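Local coordinates for YcgJ protein (Bacillus subtilis, PDB 1XXL) that is probably an S-adenosylmethionine-dependent methyltransferase, though the substrate it would methylate is not known, at residues A[33-38]-A[92-97]; A[118-123]-A[159-164]; A[139-144]-A[225-230]. All coordinates share one frame; numbering follows the deposited sequence.

How the contacts relate
From the N terminus, contact 1 comes first. It joins helix 34-39 to strand 88-94 and closes a loop of 53 residues that holds strands 45-50 and 71-75. Contact 2 opens after contact 1 has closed, bringing helix 154-163 back to strand 118-125. Contact 3 begins between the two segments of contact 2 and closes long after it, when strand 222-236 meets helix 131-144, so contacts 2 and 3 cross. All three reach one mixed sheet, in which strands 88-94, 118-125 and 222-236 lie in that order. Contacts 1 and 2 tie helices to the central sheet; contact 3 ties the region after strand 118-125 to the last strand.

Contact 1: residues A[33-38]-A[92-97]; sequences GHTALA and TCRYAA. With SO4 (sulfate ion), chain C; SO4 (sulfate ion), chain D.
Helix 34-38 and strand 92-94 approach to 10.1 Å between axes and run at 136° to each other; Thr35 and Arg94 have the nearest CA atoms. Side chains bridge this gap. The hydroxyl of Thr35 is the meeting point: Arg94 NE donates to Thr35 OG1 over 3.1 Å. The bond is bent, and the oxygen sits 22° out of the guanidinium plane. Arg94 NH2 adds a weak second bond to the same oxygen. Arg94 CG is anti to the backbone N (chi1 -171°), which carries the chain off the strand, and a bend at chi3 brings NE round to the Thr35 hydroxyl.

The outer nitrogens of Arg94 then hold the chain C sulfate. Arg94 NH1 reaches O3 of that ion at 3.2 Å in an almost straight bond, and Arg94 NH2 reaches O4. The sulfur lies in the guanidinium plane, so the ion meets the group at its edge. His34 CB approaches O1 of the same sulfate to 3.5 Å. Two bonds to the ion, with one sound and one weak bond to Thr35, probably limit rotation of the guanidinium. Arg94 is a binding residue for S-adenosylmethionine; here it holds a sulfate that probably came from the crystallisation liquor.

Deeper in, Thr35 CG2 packs against Thr92 OG1 at 3.8 Å. That hydroxyl is hydrogen-bonded to Asp27. Gly33 is the N-cap residue of the helix and belongs to a glycine-rich turn consistent with the Rossmann-type nucleotide-binding motif. Helix 7-17 packs on Arg94 through Ser9 and Leu10, and helix 53-66 packs on Leu37. Strand 88-94 is flanked in the sheet by strands 24-28 and 118-125.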
loop_
_atom_site.group_PDB
_atom_site.type_symbol
_atom_site.label_atom_id
_atom_site.label_comp_id
_atom_site.label_asym_id
_atom_site.label_seq_id
_atom_site.Cartn_x
_atom_site.Cartn_y
_atom_site.Cartn_z
ATOM N N GLY A 33 -6.139 -11.717 0.614
ATOM C CA GLY A 33 -6.655 -11.818 1.970
ATOM C C GLY A 33 -5.576 -11.964 3.017
ATOM O O GLY A 33 -5.885 -12.173 4.181
ATOM N N HIS A 34 -4.311 -11.851 2.628
ATOM C CA HIS A 34 -3.224 -12.131 3.574
ATOM C C HIS A 34 -3.218 -11.198 4.788
ATOM O O HIS A 34 -3.016 -11.667 5.905
ATOM C CB HIS A 34 -1.866 -12.113 2.864
ATOM C CG HIS A 34 -1.671 -13.262 1.930
ATOM N ND1 HIS A 34 -1.983 -13.189 0.591
ATOM C CD2 HIS A 34 -1.237 -14.526 2.149
ATOM C CE1 HIS A 34 -1.729 -14.353 0.017
ATOM N NE2 HIS A 34 -1.274 -15.182 0.941
ATOM N N THR A 35 -3.459 -9.901 4.578
ATOM C CA THR A 35 -3.434 -8.952 5.688
ATOM C C THR A 35 -4.540 -9.277 6.691
ATOM O O THR A 35 -4.294 -9.340 7.895
ATOM C CB THR A 35 -3.529 -7.463 5.230
ATOM O OG1 THR A 35 -2.516 -7.202 4.265
ATOM C CG2 THR A 35 -3.315 -6.501 6.406
ATOM N N ALA A 36 -5.746 -9.505 6.188
ATOM C CA ALA A 36 -6.897 -9.788 7.053
ATOM C C ALA A 36 -6.708 -11.080 7.827
ATOM O O ALA A 36 -6.995 -11.140 9.030
ATOM C CB ALA A 36 -8.212 -9.836 6.231
ATOM N N LEU A 37 -6.226 -12.118 7.155
ATOM C CA LEU A 37 -5.941 -13.385 7.851
ATOM C C LEU A 37 -4.881 -13.259 8.933
ATOM O O LEU A 37 -4.995 -13.867 10.000
ATOM C CB LEU A 37 -5.512 -14.454 6.867
ATOM C CG LEU A 37 -6.572 -14.865 5.844
ATOM C CD1 LEU A 37 -5.987 -15.999 5.019
ATOM C CD2 LEU A 37 -7.828 -15.317 6.505
ATOM N N ALA A 38 -3.855 -12.458 8.677
ATOM C CA ALA A 38 -2.798 -12.275 9.676
ATOM C C ALA A 38 -3.303 -11.571 10.942
ATOM O O ALA A 38 -2.840 -11.867 12.034
ATOM C CB ALA A 38 -1.617 -11.549 9.071
ATOM N N THR A 92 -6.262 -0.763 7.902
ATOM C CA THR A 92 -4.986 -1.094 7.302
ATOM C C THR A 92 -5.078 -0.936 5.800
ATOM O O THR A 92 -6.129 -1.139 5.189
ATOM C CB THR A 92 -4.515 -2.564 7.623
ATOM O OG1 THR A 92 -5.468 -3.513 7.115
ATOM C CG2 THR A 92 -4.374 -2.788 9.128
ATOM N N CYS A 93 -3.957 -0.572 5.208
ATOM C CA CYS A 93 -3.875 -0.357 3.786
ATOM C C CYS A 93 -2.420 -0.648 3.410
ATOM O O CYS A 93 -1.540 0.143 3.735
ATOM C CB CYS A 93 -4.280 1.099 3.467
ATOM S SG CYS A 93 -4.338 1.457 1.726
ATOM N N ARG A 94 -2.176 -1.802 2.783
ATOM C CA ARG A 94 -0.817 -2.277 2.489
ATOM C C ARG A 94 -0.557 -2.358 0.999
ATOM O O ARG A 94 -1.207 -3.118 0.290
ATOM C CB ARG A 94 -0.554 -3.626 3.145
ATOM C CG ARG A 94 0.919 -4.070 3.047
ATOM C CD ARG A 94 1.230 -5.262 3.955
ATOM N NE ARG A 94 0.447 -6.440 3.562
ATOM C CZ ARG A 94 0.922 -7.660 3.311
ATOM N NH1 ARG A 94 2.220 -7.933 3.396
ATOM N NH2 ARG A 94 0.083 -8.625 2.970
ATOM N N TYR A 95 0.377 -1.541 0.529
ATOM C CA TYR A 95 0.727 -1.420 -0.880
ATOM C C TYR A 95 -0.485 -1.304 -1.798
ATOM O O TYR A 95 -0.520 -1.874 -2.883
ATOM C CB TYR A 95 1.675 -2.559 -1.315
ATOM C CG TYR A 95 3.007 -2.561 -0.572
ATOM C CD1 TYR A 95 3.892 -1.491 -0.679
ATOM C CD2 TYR A 95 3.385 -3.644 0.219
ATOM C CE1 TYR A 95 5.134 -1.499 -0.028
ATOM C CE2 TYR A 95 4.630 -3.659 0.904
ATOM C CZ TYR A 95 5.493 -2.590 0.770
ATOM O OH TYR A 95 6.687 -2.590 1.433
ATOM N N ALA A 96 -1.483 -0.539 -1.366
ATOM C CA ALA A 96 -2.694 -0.356 -2.158
ATOM C C ALA A 96 -2.940 1.089 -2.583
ATOM O O ALA A 96 -3.543 1.318 -3.614
ATOM C CB ALA A 96 -3.897 -0.871 -1.367
ATOM N N ALA A 97 -2.511 2.057 -1.782
ATOM C CA ALA A 97 -2.845 3.478 -2.030
ATOM C C ALA A 97 -2.414 3.999 -3.400
ATOM O O ALA A 97 -3.103 4.850 -3.990
ATOM C CB ALA A 97 -2.268 4.356 -0.947
HETATM S S SO4 C . 2.280 -11.702 2.424
HETATM O O1 SO4 C . 1.492 -11.907 3.631
HETATM O O2 SO4 C . 2.717 -13.008 1.926
HETATM O O3 SO4 C . 3.425 -10.859 2.745
HETATM O O4 SO4 C . 1.493 -11.045 1.372
HETATM S S SO4 D . 7.988 -5.664 2.791
HETATM O O1 SO4 D . 8.730 -4.696 3.554
HETATM O O2 SO4 D . 7.160 -6.512 3.659
HETATM O O3 SO4 D . 8.898 -6.469 2.053
HETATM O O4 SO4 D . 7.228 -4.989 1.800
#

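Contact 2: residues A[118-123]-A[159-164]; sequences GRFLLV and AMFSAN
Phe161 reaches from helix 154-163 to strand 118-125 and meets Phe120 and Leu122 there. The nearest backbones are those of Phe120 and Phe161, with CA atoms 10.1 Å apart, so the rings must span the gap. From CB, Phe161 turns so that CG is anti to its own carbonyl carbon (chi1 -82°), and this sends the ring out from the helix toward the sheet. CB and CG stay on the helix side. CE1 is the first ring atom to arrive, 4.1 Å from Phe120 CE2. CZ goes deepest. It lies 3.7 Å from Phe120 CD2 and is also close to Phe120 CE2. On the Leu122 side, the same CZ comes within 4.2 Å of Leu122 CD2. Phe161 therefore ends against both a ring and a methyl group of the strand.

The two phenylalanine side chains cross at about a right angle. Their ring planes are inclined by 38° with centroids 5.9 Å apart, so the rings meet obliquely. The Phe120 ring also has Leu122 CB over one face. Phe120 and Leu122, two apart on the strand, project to the same side of the sheet. Cys93 of the neighbouring strand 88-94 touches both, while Ile232 of strand 222-236 touches Leu122 and Phe161.

Asn164 ND2 bonds back to Met160 O (selenomethionine) over 2.9 Å, and Asn164 itself packs on helix 103-113. The contact is purely apolar and buried. On the other face of the sheet, Leu121 and Val123 meet helix 7-17. Helices on both sides give the alpha/beta/alpha sandwich of Rossmann-like methyltransferases.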
loop_
_atom_site.group_PDB
_atom_site.type_symbol
_atom_site.label_atom_id
_atom_site.label_comp_id
_atom_site.label_asym_id
_atom_site.label_seq_id
_atom_site.Cartn_x
_atom_site.Cartn_y
_atom_site.Cartn_z
ATOM N N GLY A 118 -8.788 5.898 16.890
ATOM C CA GLY A 118 -8.479 4.693 16.148
ATOM C C GLY A 118 -7.214 4.882 15.323
ATOM O O GLY A 118 -6.770 6.027 15.108
ATOM N N ARG A 119 -6.664 3.759 14.848
ATOM C CA ARG A 119 -5.394 3.710 14.098
ATOM C C ARG A 119 -5.555 3.376 12.617
ATOM O O ARG A 119 -6.150 2.364 12.270
ATOM C CB ARG A 119 -4.489 2.614 14.647
ATOM C CG ARG A 119 -3.781 2.921 15.911
ATOM C CD ARG A 119 -3.102 1.634 16.483
ATOM N NE ARG A 119 -3.063 1.732 17.937
ATOM C CZ ARG A 119 -2.109 2.349 18.625
ATOM N NH1 ARG A 119 -1.071 2.881 18.011
ATOM N NH2 ARG A 119 -2.188 2.406 19.958
ATOM N N PHE A 120 -4.984 4.213 11.766
ATOM C CA PHE A 120 -4.830 3.942 10.336
ATOM C C PHE A 120 -3.378 3.560 10.094
ATOM O O PHE A 120 -2.456 4.340 10.395
ATOM C CB PHE A 120 -5.186 5.194 9.513
ATOM C CG PHE A 120 -5.006 5.043 8.019
ATOM C CD1 PHE A 120 -5.311 3.850 7.366
ATOM C CD2 PHE A 120 -4.579 6.128 7.260
ATOM C CE1 PHE A 120 -5.151 3.731 5.986
ATOM C CE2 PHE A 120 -4.435 6.022 5.895
ATOM C CZ PHE A 120 -4.721 4.825 5.250
ATOM N N LEU A 121 -3.178 2.356 9.576
ATOM C CA LEU A 121 -1.856 1.819 9.328
ATOM C C LEU A 121 -1.663 1.708 7.831
ATOM O O LEU A 121 -2.295 0.881 7.161
ATOM C CB LEU A 121 -1.692 0.463 10.017
ATOM C CG LEU A 121 -1.870 0.530 11.532
ATOM C CD1 LEU A 121 -1.959 -0.838 12.105
ATOM C CD2 LEU A 121 -0.748 1.277 12.205
ATOM N N LEU A 122 -0.784 2.560 7.311
ATOM C CA LEU A 122 -0.599 2.709 5.893
ATOM C C LEU A 122 0.812 2.310 5.521
ATOM O O LEU A 122 1.767 2.921 6.001
ATOM C CB LEU A 122 -0.871 4.173 5.534
ATOM C CG LEU A 122 -0.516 4.657 4.151
ATOM C CD1 LEU A 122 -1.416 4.000 3.132
ATOM C CD2 LEU A 122 -0.623 6.187 4.086
ATOM N N VAL A 123 0.935 1.268 4.694
ATOM C CA VAL A 123 2.197 0.892 4.100
ATOM C C VAL A 123 2.118 1.120 2.607
ATOM O O VAL A 123 1.189 0.655 1.945
ATOM C CB VAL A 123 2.588 -0.618 4.391
ATOM C CG1 VAL A 123 3.769 -1.079 3.527
ATOM C CG2 VAL A 123 2.913 -0.762 5.821
ATOM N N ALA A 159 0.083 16.277 4.668
ATOM C CA ALA A 159 -0.925 17.323 4.408
ATOM C C ALA A 159 -2.339 16.732 4.372
ATOM O O ALA A 159 -3.265 17.306 4.928
ATOM C CB ALA A 159 -0.619 18.050 3.109
HETATM N N MSE A 160 -2.492 15.567 3.730
HETATM C CA MSE A 160 -3.778 14.845 3.732
HETATM C C MSE A 160 -4.230 14.388 5.133
HETATM O O MSE A 160 -5.397 14.457 5.469
HETATM C CB MSE A 160 -3.707 13.642 2.807
HETATM C CG MSE A 160 -3.464 14.030 1.373
HETATM SE SE MSE A 160 -3.757 12.577 0.045
HETATM C CE MSE A 160 -1.926 11.815 -0.030
ATOM N N PHE A 161 -3.301 13.913 5.950
ATOM C CA PHE A 161 -3.646 13.543 7.312
ATOM C C PHE A 161 -4.118 14.754 8.091
ATOM O O PHE A 161 -5.147 14.687 8.766
ATOM C CB PHE A 161 -2.481 12.889 8.029
ATOM C CG PHE A 161 -2.323 11.430 7.732
ATOM C CD1 PHE A 161 -2.621 10.907 6.479
ATOM C CD2 PHE A 161 -1.831 10.574 8.705
ATOM C CE1 PHE A 161 -2.444 9.549 6.220
ATOM C CE2 PHE A 161 -1.639 9.226 8.432
ATOM C CZ PHE A 161 -1.946 8.717 7.199
ATOM N N SER A 162 -3.378 15.853 7.974
ATOM C CA SER A 162 -3.736 17.092 8.644
ATOM C C SER A 162 -5.099 17.610 8.203
ATOM O O SER A 162 -5.857 18.098 9.039
ATOM C CB SER A 162 -2.657 18.165 8.421
ATOM O OG SER A 162 -2.733 19.168 9.418
ATOM N N ALA A 163 -5.402 17.512 6.904
ATOM C CA ALA A 163 -6.701 17.906 6.359
ATOM C C ALA A 163 -7.897 17.136 6.930
ATOM O O ALA A 163 -9.025 17.608 6.876
ATOM C CB ALA A 163 -6.698 17.785 4.852
ATOM N N ASN A 164 -7.628 15.961 7.490
ATOM C CA ASN A 164 -8.640 15.019 7.963
ATOM C C ASN A 164 -8.498 14.688 9.439
ATOM O O ASN A 164 -9.041 13.703 9.897
ATOM C CB ASN A 164 -8.571 13.752 7.106
ATOM C CG ASN A 164 -9.068 13.987 5.689
ATOM O OD1 ASN A 164 -10.256 14.096 5.478
ATOM N ND2 ASN A 164 -8.164 14.088 4.724
#

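Contact 3: residues A[139-144]-A[225-230]. With SO4 (sulfate ion), chain E.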
loop_
_atom_site.group_PDB
_atom_site.type_symbol
_atom_site.label_atom_id
_atom_site.label_comp_id
_atom_site.label_asym_id
_atom_site.label_seq_id
_atom_site.Cartn_x
_atom_site.Cartn_y
_atom_site.Cartn_z
ATOM N N HIS A 139 6.819 7.086 -13.024
ATOM C CA HIS A 139 6.913 6.624 -14.403
ATOM C C HIS A 139 7.370 5.150 -14.438
ATOM O O HIS A 139 6.786 4.341 -15.162
ATOM C CB HIS A 139 7.869 7.518 -15.222
ATOM C CG HIS A 139 7.864 7.224 -16.690
ATOM N ND1 HIS A 139 6.731 7.341 -17.469
ATOM C CD2 HIS A 139 8.847 6.804 -17.523
ATOM C CE1 HIS A 139 7.016 7.008 -18.719
ATOM N NE2 HIS A 139 8.292 6.664 -18.775
ATOM N N LEU A 140 8.399 4.800 -13.662
ATOM C CA LEU A 140 8.896 3.412 -13.647
ATOM C C LEU A 140 7.775 2.448 -13.298
ATOM O O LEU A 140 7.558 1.454 -13.986
ATOM C CB LEU A 140 10.042 3.241 -12.672
ATOM C CG LEU A 140 10.611 1.831 -12.450
ATOM C CD1 LEU A 140 11.235 1.262 -13.721
ATOM C CD2 LEU A 140 11.632 1.893 -11.357
ATOM N N ASN A 141 7.038 2.760 -12.242
ATOM C CA ASN A 141 5.976 1.879 -11.782
ATOM C C ASN A 141 4.749 1.847 -12.743
ATOM O O ASN A 141 4.127 0.786 -12.929
ATOM C CB ASN A 141 5.591 2.232 -10.345
ATOM C CG ASN A 141 6.605 1.701 -9.314
ATOM O OD1 ASN A 141 7.119 0.583 -9.426
ATOM N ND2 ASN A 141 6.873 2.490 -8.316
ATOM N N ARG A 142 4.421 2.979 -13.366
ATOM C CA ARG A 142 3.333 3.011 -14.351
ATOM C C ARG A 142 3.673 2.220 -15.639
ATOM O O ARG A 142 2.800 1.622 -16.257
ATOM C CB ARG A 142 2.945 4.460 -14.705
ATOM C CG ARG A 142 1.463 4.635 -15.141
ATOM C CD ARG A 142 0.988 6.151 -14.968
ATOM N NE ARG A 142 1.080 6.750 -13.598
ATOM C CZ ARG A 142 1.838 7.808 -13.243
ATOM N NH1 ARG A 142 2.638 8.409 -14.114
ATOM N NH2 ARG A 142 1.816 8.273 -11.986
ATOM N N LEU A 143 4.933 2.233 -16.044
ATOM C CA LEU A 143 5.364 1.486 -17.232
ATOM C C LEU A 143 5.101 -0.004 -17.017
ATOM O O LEU A 143 4.663 -0.720 -17.927
ATOM C CB LEU A 143 6.853 1.714 -17.506
ATOM C CG LEU A 143 7.246 3.028 -18.184
ATOM C CD1 LEU A 143 8.741 3.171 -18.227
ATOM C CD2 LEU A 143 6.707 3.072 -19.605
ATOM N N ARG A 144 5.339 -0.448 -15.791
ATOM C CA ARG A 144 5.230 -1.853 -15.463
ATOM C C ARG A 144 3.793 -2.230 -15.149
ATOM O O ARG A 144 3.374 -3.337 -15.455
ATOM C CB ARG A 144 6.186 -2.184 -14.308
ATOM C CG ARG A 144 6.296 -3.662 -13.949
ATOM C CD ARG A 144 5.672 -3.846 -12.627
ATOM N NE ARG A 144 5.769 -5.209 -12.163
ATOM C CZ ARG A 144 5.341 -5.597 -10.973
ATOM N NH1 ARG A 144 4.796 -4.713 -10.143
ATOM N NH2 ARG A 144 5.463 -6.865 -10.623
ATOM N N PHE A 225 16.820 -2.789 -8.179
ATOM C CA PHE A 225 16.662 -1.408 -7.717
ATOM C C PHE A 225 15.893 -1.442 -6.413
ATOM O O PHE A 225 15.417 -2.501 -6.017
ATOM C CB PHE A 225 15.991 -0.516 -8.779
ATOM C CG PHE A 225 14.606 -0.964 -9.196
ATOM C CD1 PHE A 225 13.479 -0.508 -8.525
ATOM C CD2 PHE A 225 14.433 -1.827 -10.280
ATOM C CE1 PHE A 225 12.211 -0.910 -8.920
ATOM C CE2 PHE A 225 13.171 -2.222 -10.683
ATOM C CZ PHE A 225 12.055 -1.776 -9.988
ATOM N N CYS A 226 15.793 -0.308 -5.741
ATOM C CA CYS A 226 15.020 -0.215 -4.525
ATOM C C CYS A 226 13.967 0.853 -4.642
ATOM O O CYS A 226 14.212 1.926 -5.190
ATOM C CB CYS A 226 15.898 0.115 -3.319
ATOM S SG CYS A 226 17.016 -1.222 -2.767
ATOM N N LEU A 227 12.806 0.553 -4.092
ATOM C CA LEU A 227 11.752 1.508 -3.899
ATOM C C LEU A 227 11.861 2.023 -2.458
ATOM O O LEU A 227 12.527 1.411 -1.628
ATOM C CB LEU A 227 10.396 0.860 -4.143
ATOM C CG LEU A 227 9.709 0.927 -5.518
ATOM C CD1 LEU A 227 10.546 1.358 -6.694
ATOM C CD2 LEU A 227 8.922 -0.315 -5.828
ATOM N N LYS A 228 11.238 3.174 -2.188
ATOM C CA LYS A 228 11.215 3.759 -0.840
ATOM C C LYS A 228 9.910 3.405 -0.148
ATOM O O LYS A 228 8.841 3.816 -0.596
ATOM C CB LYS A 228 11.336 5.284 -0.912
ATOM C CG LYS A 228 12.365 5.818 -1.883
ATOM C CD LYS A 228 13.722 5.180 -1.718
ATOM C CE LYS A 228 14.451 5.716 -0.557
ATOM N NZ LYS A 228 15.921 5.388 -0.736
ATOM N N ALA A 229 9.993 2.652 0.939
ATOM C CA ALA A 229 8.807 2.126 1.616
ATOM C C ALA A 229 8.708 2.716 2.981
ATOM O O ALA A 229 9.716 3.121 3.566
ATOM C CB ALA A 229 8.885 0.632 1.700
ATOM N N ILE A 230 7.480 2.776 3.488
ATOM C CA ILE A 230 7.224 3.322 4.805
ATOM C C ILE A 230 5.998 2.670 5.454
ATOM O O ILE A 230 5.099 2.202 4.768
ATOM C CB ILE A 230 7.056 4.869 4.687
ATOM C CG1 ILE A 230 7.163 5.536 6.055
ATOM C CG2 ILE A 230 5.769 5.193 3.927
ATOM C CD1 ILE A 230 7.194 7.099 6.011
HETATM S S SO4 E . 5.049 -6.890 -6.855
HETATM O O1 SO4 E . 4.323 -5.663 -7.173
HETATM O O2 SO4 E . 4.597 -7.387 -5.549
HETATM O O3 SO4 E . 6.491 -6.628 -6.755
HETATM O O4 SO4 E . 4.747 -7.865 -7.906
#
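Leu140 places its CD2 methyl over one face of the Phe225 ring, a CH-pi contact of 4.1 Å to the centroid, offset toward the rim. The two side chains come from opposite directions. Phe225 CG stands between its backbone N and carbonyl carbon (chi1 60°). This places the ring next to the helix, and chi2 near 90° sets its face. Beside them, Asn141 OD1 lies 4.1 Å from Leu227 CD2. Leu227 CD1 sits at the edge of the Phe225 ring, in its plane.

Further out, Trp183 of helix 180-187 meets the Phe225 ring edge-to-face and makes a cation-pi contact with Arg144. Ile197 and His200 pack on Leu140. Arg144 grips the chain E sulfate, probably from the crystallisation liquor, with two nearly straight bonds, NH2 to O4 at 3.0 Å and NH1 to O1 at 3.2 Å. Arg144 NH2 also donates to Trp183 O, and Arg186 also binds the ion. A leucine in place of Arg144 would probably cost the sulfate this two-pronged grip, the Trp183 carbonyl its donor and the indole its cationic partner.

Helix and strand are thus held by dispersion, and Asn141 turns its ND2 to Glu151 in a hydrogen bond.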